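Local coordinates for protein histone-lysine N-methyltransferase, H3 lysine-9 specific SUVH6 (Arabidopsis thaliana, PDB 6A5K) that transfers methyl groups from S-adenosylmethionine to the H3K9 site of histone H3 and, through its SRA domain, probably reads non-CG DNA methylation, at residues A[245-250]-A[270-275]; A[356-361]-A[366-371]. The protein carries 1 engineered substitution. One frame throughout, in Å; residues are numbered along the deposited sequence.

Overall arrangement
Interaction 1 (245-250 with 270-275) comes first along the chain and interaction 2 (356-361 with 366-371) follows; their centres are about 16 Å apart. The loop 245-250 links strands 242-244 and 257-259, which lie next to one another in the six-stranded mixed sheet; strand 257-259 in turn pairs with strand 355-359 of the hairpin in interaction 2. The two contacts touch directly, Ile-247 CG2 lying 4.1 Å from Ile-357 CD1. Through these two isoleucines the loop packs against the hairpin beside the bound S-adenosylmethionine, whose nearest atoms lie about 5 Å from Gly-366 and about 10 Å from the side chain of Ile-247.

Interaction 1. Residues A[245-250]-A[270-275]; sequences LDISEG and FTYTVK
Ser-248 lies over one face of the Tyr-272 ring, and this CH-pi contact is the centre of the packing between 245-250 and 270-275. Its CB stands 3.5 Å from the ring centroid, only 10° off the normal, while Ser-248 CA sits over the CG end at 3.5 Å from Tyr-272 CG. Tyr-272 reaches this position with CG anti to the backbone N (chi1 -160°), its ring directed at the loop.

Apolar packing adds Ile-247, whose CD1 lies 4.0 Å from Tyr-272 CE2, the two side chains meeting at a slant. The backbone carbonyl of the same isoleucine comes obliquely to the ring, with Ile-247 O 3.6 Å from Tyr-272 CD2. Within the Pre-SET region the contact thus ties the loop after strand 242-244 to strand 271-272, which pairs in parallel with 446-447.

No direct hydrogen bond joins the segments. The loop instead secures its shape through Asp-246, in an Asx turn in which OD1 accepts from Ser-248 N. The Ser-248 hydroxyl donates to that oxygen too, OG to Asp-246 OD1 being 2.8 Å, and both donors arrive from the same face of the carboxylate. Gly-250 N bonds the other oxygen, Asp-246 OD2, at 2.7 Å from above the plane. Engaging both oxygens should restrain the carboxylate's rotation and is consistent with the serine CB being held against the ring.

Polar links at the ring's far end run outside the segments: Tyr-272 OH hydrogen-bonds to Glu-252 OE2 and Val-449 N. One water does bridge the segments, accepting from Tyr-272 N at 3.1 Å and donating to Glu-249 OE1.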
ATOM      1  N   LEU A 245       5.460 -21.303 -13.084  1.00 35.44           N
ATOM      2  CA  LEU A 245       4.233 -20.573 -13.380  1.00 34.92           C
ATOM      3  C   LEU A 245       3.338 -20.466 -12.142  1.00 32.36           C
ATOM      4  O   LEU A 245       2.667 -19.451 -11.928  1.00 30.52           O
ATOM      5  CB  LEU A 245       3.467 -21.244 -14.522  1.00 38.39           C
ATOM      6  CG  LEU A 245       3.999 -21.092 -15.953  1.00 51.67           C
ATOM      7  CD1 LEU A 245       4.367 -19.646 -16.240  1.00 42.17           C
ATOM      8  CD2 LEU A 245       5.172 -22.032 -16.248  1.00 54.30           C
ATOM      9  N   ASP A 246       3.335 -21.512 -11.324  1.00 32.42           N
ATOM     10  CA  ASP A 246       2.415 -21.572 -10.195  1.00 35.44           C
ATOM     11  C   ASP A 246       2.969 -22.406  -9.042  1.00 30.18           C
ATOM     12  O   ASP A 246       2.912 -23.629  -9.082  1.00 31.98           O
ATOM     13  CB  ASP A 246       1.069 -22.138 -10.659  1.00 36.21           C
ATOM     14  CG  ASP A 246      -0.012 -22.025  -9.602  1.00 35.65           C
ATOM     15  OD1 ASP A 246       0.205 -21.323  -8.588  1.00 27.56           O
ATOM     16  OD2 ASP A 246      -1.086 -22.632  -9.795  1.00 32.18           O
ATOM     17  N   ILE A 247       3.485 -21.739  -8.009  1.00 28.83           N
ATOM     18  CA  ILE A 247       4.003 -22.442  -6.836  1.00 29.66           C
ATOM     19  C   ILE A 247       2.894 -23.122  -6.026  1.00 31.31           C
ATOM     20  O   ILE A 247       3.171 -23.960  -5.165  1.00 31.43           O
ATOM     21  CB  ILE A 247       4.781 -21.501  -5.894  1.00 26.71           C
ATOM     22  CG1 ILE A 247       3.859 -20.412  -5.337  1.00 23.06           C
ATOM     23  CG2 ILE A 247       5.978 -20.880  -6.612  1.00 23.86           C
ATOM     24  CD1 ILE A 247       4.418 -19.718  -4.126  1.00 22.65           C
ATOM     25  N   SER A 248       1.645 -22.752  -6.288  1.00 28.83           N
ATOM     26  CA  SER A 248       0.514 -23.379  -5.609  1.00 34.18           C
ATOM     27  C   SER A 248       0.011 -24.577  -6.410  1.00 43.15           C
ATOM     28  O   SER A 248      -0.689 -25.439  -5.880  1.00 43.05           O
ATOM     29  CB  SER A 248      -0.620 -22.376  -5.402  1.00 30.70           C
ATOM     30  OG  SER A 248      -1.452 -22.324  -6.548  1.00 31.31           O
ATOM     31  N   GLU A 249       0.371 -24.604  -7.692  1.00 41.67           N
ATOM     32  CA  GLU A 249       0.010 -25.690  -8.604  1.00 45.59           C
ATOM     33  C   GLU A 249      -1.495 -25.939  -8.696  1.00 40.64           C
ATOM     34  O   GLU A 249      -1.944 -27.085  -8.654  1.00 39.29           O
ATOM     35  CB  GLU A 249       0.725 -26.980  -8.200  1.00 47.07           C
ATOM     36  CG  GLU A 249       2.209 -26.982  -8.532  1.00 51.19           C
ATOM     37  CD  GLU A 249       2.956 -28.123  -7.869  1.00 56.43           C
ATOM     38  OE1 GLU A 249       3.104 -28.099  -6.628  1.00 55.53           O
ATOM     39  OE2 GLU A 249       3.389 -29.046  -8.589  1.00 62.40           O
ATOM     40  N   GLY A 250      -2.265 -24.863  -8.827  1.00 37.60           N
ATOM     41  CA  GLY A 250      -3.688 -24.972  -9.090  1.00 35.93           C
ATOM     42  C   GLY A 250      -4.575 -24.807  -7.873  1.00 37.08           C
ATOM     43  O   GLY A 250      -5.793 -24.699  -8.002  1.00 38.59           O
ATOM     44  N   PHE A 270       8.306 -27.358  -0.390  1.00 28.23           N
ATOM     45  CA  PHE A 270       7.268 -27.344   0.640  1.00 26.95           C
ATOM     46  C   PHE A 270       5.933 -27.735   0.015  1.00 28.04           C
ATOM     47  O   PHE A 270       5.781 -27.700  -1.201  1.00 29.16           O
ATOM     48  CB  PHE A 270       7.159 -25.964   1.320  1.00 23.64           C
ATOM     49  CG  PHE A 270       6.513 -24.911   0.463  1.00 24.21           C
ATOM     50  CD1 PHE A 270       7.224 -24.291  -0.552  1.00 22.23           C
ATOM     51  CD2 PHE A 270       5.194 -24.537   0.675  1.00 21.15           C
ATOM     52  CE1 PHE A 270       6.631 -23.327  -1.348  1.00 21.15           C
ATOM     53  CE2 PHE A 270       4.597 -23.568  -0.116  1.00 20.03           C
ATOM     54  CZ  PHE A 270       5.315 -22.963  -1.123  1.00 20.03           C
ATOM     55  N   THR A 271       4.965 -28.099   0.849  1.00 28.04           N
ATOM     56  CA  THR A 271       3.629 -28.430   0.362  1.00 28.84           C
ATOM     57  C   THR A 271       2.708 -27.216   0.440  1.00 28.72           C
ATOM     58  O   THR A 271       2.438 -26.701   1.527  1.00 24.28           O
ATOM     59  CB  THR A 271       3.013 -29.595   1.159  1.00 37.47           C
ATOM     60  OG1 THR A 271       3.901 -30.719   1.124  1.00 33.02           O
ATOM     61  CG2 THR A 271       1.662 -30.001   0.579  1.00 35.97           C
ATOM     62  N   TYR A 272       2.221 -26.757  -0.708  1.00 26.55           N
ATOM     63  CA  TYR A 272       1.378 -25.572  -0.719  1.00 28.13           C
ATOM     64  C   TYR A 272       0.006 -25.897  -0.151  1.00 27.46           C
ATOM     65  O   TYR A 272      -0.609 -26.888  -0.532  1.00 29.42           O
ATOM     66  CB  TYR A 272       1.233 -24.986  -2.132  1.00 31.14           C
ATOM     67  CG  TYR A 272       0.789 -23.539  -2.091  1.00 22.02           C
ATOM     68  CD1 TYR A 272      -0.548 -23.206  -1.905  1.00 24.19           C
ATOM     69  CD2 TYR A 272       1.710 -22.511  -2.201  1.00 23.82           C
ATOM     70  CE1 TYR A 272      -0.957 -21.880  -1.838  1.00 23.31           C
ATOM     71  CE2 TYR A 272       1.316 -21.184  -2.133  1.00 22.32           C
ATOM     72  CZ  TYR A 272      -0.016 -20.873  -1.957  1.00 22.68           C
ATOM     73  OH  TYR A 272      -0.395 -19.552  -1.890  1.00 17.65           O
ATOM     74  N   THR A 273      -0.473 -25.051   0.753  1.00 24.19           N
ATOM     75  CA  THR A 273      -1.781 -25.253   1.364  1.00 27.61           C
ATOM     76  C   THR A 273      -2.566 -23.946   1.438  1.00 27.08           C
ATOM     77  O   THR A 273      -2.043 -22.932   1.900  1.00 27.72           O
ATOM     78  CB  THR A 273      -1.650 -25.830   2.786  1.00 34.62           C
ATOM     79  OG1 THR A 273      -0.649 -26.857   2.801  1.00 43.19           O
ATOM     80  CG2 THR A 273      -2.979 -26.406   3.240  1.00 31.80           C
ATOM     81  N   VAL A 274      -3.818 -23.967   0.993  1.00 27.82           N
ATOM     82  CA  VAL A 274      -4.671 -22.784   1.100  1.00 30.50           C
ATOM     83  C   VAL A 274      -5.563 -22.863   2.342  1.00 33.48           C
ATOM     84  O   VAL A 274      -6.315 -21.937   2.640  1.00 38.69           O
ATOM     85  CB  VAL A 274      -5.566 -22.593  -0.148  1.00 34.63           C
ATOM     86  CG1 VAL A 274      -4.745 -22.699  -1.419  1.00 38.80           C
ATOM     87  CG2 VAL A 274      -6.685 -23.621  -0.159  1.00 38.45           C
ATOM     88  N   LYS A 275      -5.473 -23.969   3.070  1.00 42.00           N
ATOM     89  CA  LYS A 275      -6.312 -24.155   4.249  1.00 40.38           C
ATOM     90  C   LYS A 275      -5.502 -24.355   5.525  1.00 32.40           C
ATOM     91  O   LYS A 275      -4.500 -25.069   5.539  1.00 32.35           O
ATOM     92  CB  LYS A 275      -7.262 -25.342   4.045  1.00 42.82           C
ATOM     93  CG  LYS A 275      -8.211 -25.165   2.873  1.00 49.13           C
ATOM     94  CD  LYS A 275      -9.663 -25.170   3.326  1.00 54.76           C
ATOM     95  CE  LYS A 275     -10.380 -26.432   2.869  1.00 60.80           C
ATOM     96  NZ  LYS A 275     -11.846 -26.207   2.694  1.00 64.41           N
TER
HETATM   97  O   HOH W   1       2.372 -28.182  -3.427  1.00 38.52           O

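Interaction 2. Residues A[356-361]-A[366-371]; sequences EIFKTK and GVRCLK
Glu-356 opens the pairing with Arg-368 as an antiparallel hydrogen-bonded pair: Glu-356 N donates to Arg-368 O at 2.9 Å, and Arg-368 N returns a nearly straight bond to Glu-356 O. Their side chains project from the same face of the sheet and form a salt bridge. Arg-368 NE meets the anti lone pair of Glu-356 OE2 at 2.7 Å, with the oxygen close to the guanidinium plane, and NH2 adds a weak second bond. The carboxylate is turned 43° against that plane. OE2 also pairs with Arg-239, so the two positive partners would tend to keep Glu-356 ionised. The Leu-370 methyl CD2 packs on the carboxylate, 3.6 Å from Glu-356 OE1, which has a further hydrogen-bond partner outside the two segments.

Ile-357 and Val-367 form the next, non-hydrogen-bonded pair, with side chains on the other face, where both pack on Phe-452. These pairs build the beta hairpin of strands 355-359 and 365-369, the central pair of the six-stranded sheet, flanked by strands 257-259 and 491-494; its Gly-366 end borders the bound S-adenosylmethionine.

Phe-358 completes the ladder with Gly-366, exchanging two backbone bonds; Gly-366 N reaches Phe-358 O at 2.9 Å. The phenyl group returns to the face of Glu-356, and its first torsion (chi1 72°) holds CG between the backbone N and carbonyl carbon, placing one ring face under the side chain of Arg-368. There the guanidinium lies flat on it, planes 3° apart and centres 4.2 Å apart, an offset cation-pi stack with NH1 over the rim near CD2. Arg-368 CD also covers the ring face, 3.9 Å from its centroid. Stacking on the flat side and the carboxylate at the edge together fix the guanidinium's orientation.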
ATOM      1  N   GLU A 356       3.426 -12.786  -6.677  1.00 15.75           N
ATOM      2  CA  GLU A 356       4.491 -13.674  -7.128  1.00 22.87           C
ATOM      3  C   GLU A 356       5.622 -13.669  -6.105  1.00 21.07           C
ATOM      4  O   GLU A 356       5.777 -12.701  -5.351  1.00 20.76           O
ATOM      5  CB  GLU A 356       5.001 -13.261  -8.513  1.00 27.54           C
ATOM      6  CG  GLU A 356       5.998 -12.118  -8.521  1.00 30.39           C
ATOM      7  CD  GLU A 356       6.468 -11.762  -9.928  1.00 35.46           C
ATOM      8  OE1 GLU A 356       5.956 -12.356 -10.904  1.00 34.41           O
ATOM      9  OE2 GLU A 356       7.355 -10.891 -10.059  1.00 29.03           O
ATOM     10  N   ILE A 357       6.383 -14.762  -6.041  1.00 20.17           N
ATOM     11  CA  ILE A 357       7.593 -14.755  -5.232  1.00 15.39           C
ATOM     12  C   ILE A 357       8.799 -14.530  -6.132  1.00 18.80           C
ATOM     13  O   ILE A 357       8.779 -14.849  -7.330  1.00 18.86           O
ATOM     14  CB  ILE A 357       7.781 -16.050  -4.405  1.00 16.68           C
ATOM     15  CG1 ILE A 357       8.064 -17.263  -5.302  1.00 18.09           C
ATOM     16  CG2 ILE A 357       6.571 -16.291  -3.503  1.00 15.07           C
ATOM     17  CD1 ILE A 357       8.500 -18.496  -4.521  1.00 19.28           C
ATOM     18  N   PHE A 358       9.846 -13.952  -5.557  1.00 15.70           N
ATOM     19  CA  PHE A 358      11.007 -13.591  -6.347  1.00 17.04           C
ATOM     20  C   PHE A 358      12.271 -13.655  -5.506  1.00 21.72           C
ATOM     21  O   PHE A 358      12.216 -13.566  -4.281  1.00 15.47           O
ATOM     22  CB  PHE A 358      10.839 -12.187  -6.944  1.00 16.57           C
ATOM     23  CG  PHE A 358      10.960 -11.079  -5.933  1.00 16.11           C
ATOM     24  CD1 PHE A 358       9.904 -10.776  -5.084  1.00 16.21           C
ATOM     25  CD2 PHE A 358      12.133 -10.344  -5.830  1.00 18.53           C
ATOM     26  CE1 PHE A 358      10.018  -9.753  -4.146  1.00 15.15           C
ATOM     27  CE2 PHE A 358      12.254  -9.329  -4.900  1.00 17.89           C
ATOM     28  CZ  PHE A 358      11.193  -9.037  -4.050  1.00 12.10           C
ATOM     29  N   LYS A 359      13.412 -13.794  -6.167  1.00 19.36           N
ATOM     30  CA  LYS A 359      14.670 -13.883  -5.439  1.00 19.14           C
ATOM     31  C   LYS A 359      15.292 -12.511  -5.176  1.00 20.34           C
ATOM     32  O   LYS A 359      15.452 -11.694  -6.090  1.00 18.36           O
ATOM     33  CB  LYS A 359      15.665 -14.761  -6.200  1.00 20.11           C
ATOM     34  CG  LYS A 359      16.857 -15.199  -5.363  1.00 20.62           C
ATOM     35  CD  LYS A 359      16.410 -16.032  -4.177  1.00 20.83           C
ATOM     36  CE  LYS A 359      17.411 -17.133  -3.855  1.00 27.56           C
ATOM     37  NZ  LYS A 359      18.808 -16.631  -3.724  1.00 31.69           N
ATOM     38  N   THR A 360      15.637 -12.267  -3.917  1.00 16.37           N
ATOM     39  CA  THR A 360      16.339 -11.051  -3.525  1.00 16.17           C
ATOM     40  C   THR A 360      17.822 -11.365  -3.464  1.00 22.34           C
ATOM     41  O   THR A 360      18.206 -12.531  -3.525  1.00 21.37           O
ATOM     42  CB  THR A 360      15.885 -10.525  -2.152  1.00 17.83           C
ATOM     43  OG1 THR A 360      16.336 -11.426  -1.134  1.00 16.04           O
ATOM     44  CG2 THR A 360      14.374 -10.390  -2.086  1.00 13.14           C
ATOM     45  N   LYS A 361      18.656 -10.339  -3.324  1.00 16.61           N
ATOM     46  CA  LYS A 361      20.093 -10.572  -3.237  1.00 24.00           C
ATOM     47  C   LYS A 361      20.549 -11.047  -1.851  1.00 17.67           C
ATOM     48  O   LYS A 361      21.477 -11.848  -1.747  1.00 19.34           O
ATOM     49  CB  LYS A 361      20.864  -9.305  -3.623  1.00 27.28           C
ATOM     50  CG  LYS A 361      20.565  -8.796  -5.026  1.00 25.63           C
ATOM     51  CD  LYS A 361      21.493  -7.655  -5.397  1.00 29.64           C
ATOM     52  CE  LYS A 361      20.741  -6.527  -6.067  1.00 38.35           C
ATOM     53  NZ  LYS A 361      19.546  -6.123  -5.272  1.00 37.29           N
ATOM     54  N   GLY A 366      11.315 -13.536  -1.548  1.00 15.27           N
ATOM     55  CA  GLY A 366      10.332 -12.622  -0.990  1.00 16.09           C
ATOM     56  C   GLY A 366       9.070 -12.580  -1.837  1.00 12.85           C
ATOM     57  O   GLY A 366       8.936 -13.341  -2.801  1.00 15.47           O
ATOM     58  N   VAL A 367       8.154 -11.676  -1.491  1.00 13.61           N
ATOM     59  CA  VAL A 367       6.853 -11.588  -2.157  1.00 11.88           C
ATOM     60  C   VAL A 367       6.626 -10.198  -2.732  1.00 12.22           C
ATOM     61  O   VAL A 367       6.922  -9.203  -2.077  1.00 13.06           O
ATOM     62  CB  VAL A 367       5.687 -11.918  -1.180  1.00 17.37           C
ATOM     63  CG1 VAL A 367       4.339 -11.765  -1.879  1.00 14.10           C
ATOM     64  CG2 VAL A 367       5.832 -13.327  -0.605  1.00 15.20           C
ATOM     65  N   ARG A 368       6.124 -10.127  -3.963  1.00 14.33           N
ATOM     66  CA  ARG A 368       5.689  -8.845  -4.516  1.00 15.14           C
ATOM     67  C   ARG A 368       4.408  -9.022  -5.325  1.00 14.49           C
ATOM     68  O   ARG A 368       3.963 -10.150  -5.570  1.00 18.14           O
ATOM     69  CB  ARG A 368       6.787  -8.212  -5.389  1.00 11.31           C
ATOM     70  CG  ARG A 368       7.136  -9.036  -6.637  1.00 12.74           C
ATOM     71  CD  ARG A 368       8.379  -8.481  -7.349  1.00 14.35           C
ATOM     72  NE  ARG A 368       8.807  -9.349  -8.448  1.00 14.92           N
ATOM     73  CZ  ARG A 368      10.024  -9.324  -8.977  1.00 19.75           C
ATOM     74  NH1 ARG A 368      10.933  -8.476  -8.508  1.00 18.38           N
ATOM     75  NH2 ARG A 368      10.335 -10.147  -9.972  1.00 23.35           N
ATOM     76  N   CYS A 369       3.823  -7.903  -5.740  1.00 14.88           N
ATOM     77  CA  CYS A 369       2.584  -7.912  -6.512  1.00 14.72           C
ATOM     78  C   CYS A 369       2.806  -7.318  -7.902  1.00 14.99           C
ATOM     79  O   CYS A 369       3.554  -6.353  -8.052  1.00 14.65           O
ATOM     80  CB  CYS A 369       1.496  -7.135  -5.770  1.00 15.18           C
ATOM     81  SG  CYS A 369      -0.113  -7.131  -6.582  1.00 18.66           S
ATOM     82  N   LEU A 370       2.163  -7.896  -8.915  1.00 16.06           N
ATOM     83  CA  LEU A 370       2.346  -7.431 -10.290  1.00 20.50           C
ATOM     84  C   LEU A 370       1.665  -6.090 -10.552  1.00 19.35           C
ATOM     85  O   LEU A 370       1.968  -5.422 -11.535  1.00 20.07           O
ATOM     86  CB  LEU A 370       1.832  -8.470 -11.290  1.00 27.34           C
ATOM     87  CG  LEU A 370       2.657  -9.748 -11.455  1.00 37.32           C
ATOM     88  CD1 LEU A 370       2.050 -10.644 -12.530  1.00 43.48           C
ATOM     89  CD2 LEU A 370       4.099  -9.410 -11.796  1.00 38.92           C
ATOM     90  N   LYS A 371       0.744  -5.690  -9.685  1.00 16.13           N
ATOM     91  CA  LYS A 371       0.179  -4.348  -9.810  1.00 20.31           C
ATOM     92  C   LYS A 371       0.258  -3.569  -8.505  1.00 17.21           C
ATOM     93  O   LYS A 371       0.659  -4.103  -7.470  1.00 14.23           O
ATOM     94  CB  LYS A 371      -1.268  -4.418 -10.301  1.00 29.43           C
ATOM     95  CG  LYS A 371      -2.258  -4.923  -9.280  1.00 34.91           C
ATOM     96  CD  LYS A 371      -3.598  -5.251  -9.929  1.00 44.07           C
ATOM     97  CE  LYS A 371      -3.415  -5.862 -11.313  1.00 53.90           C
ATOM     98  NZ  LYS A 371      -4.717  -6.180 -11.970  1.00 59.76           N
TER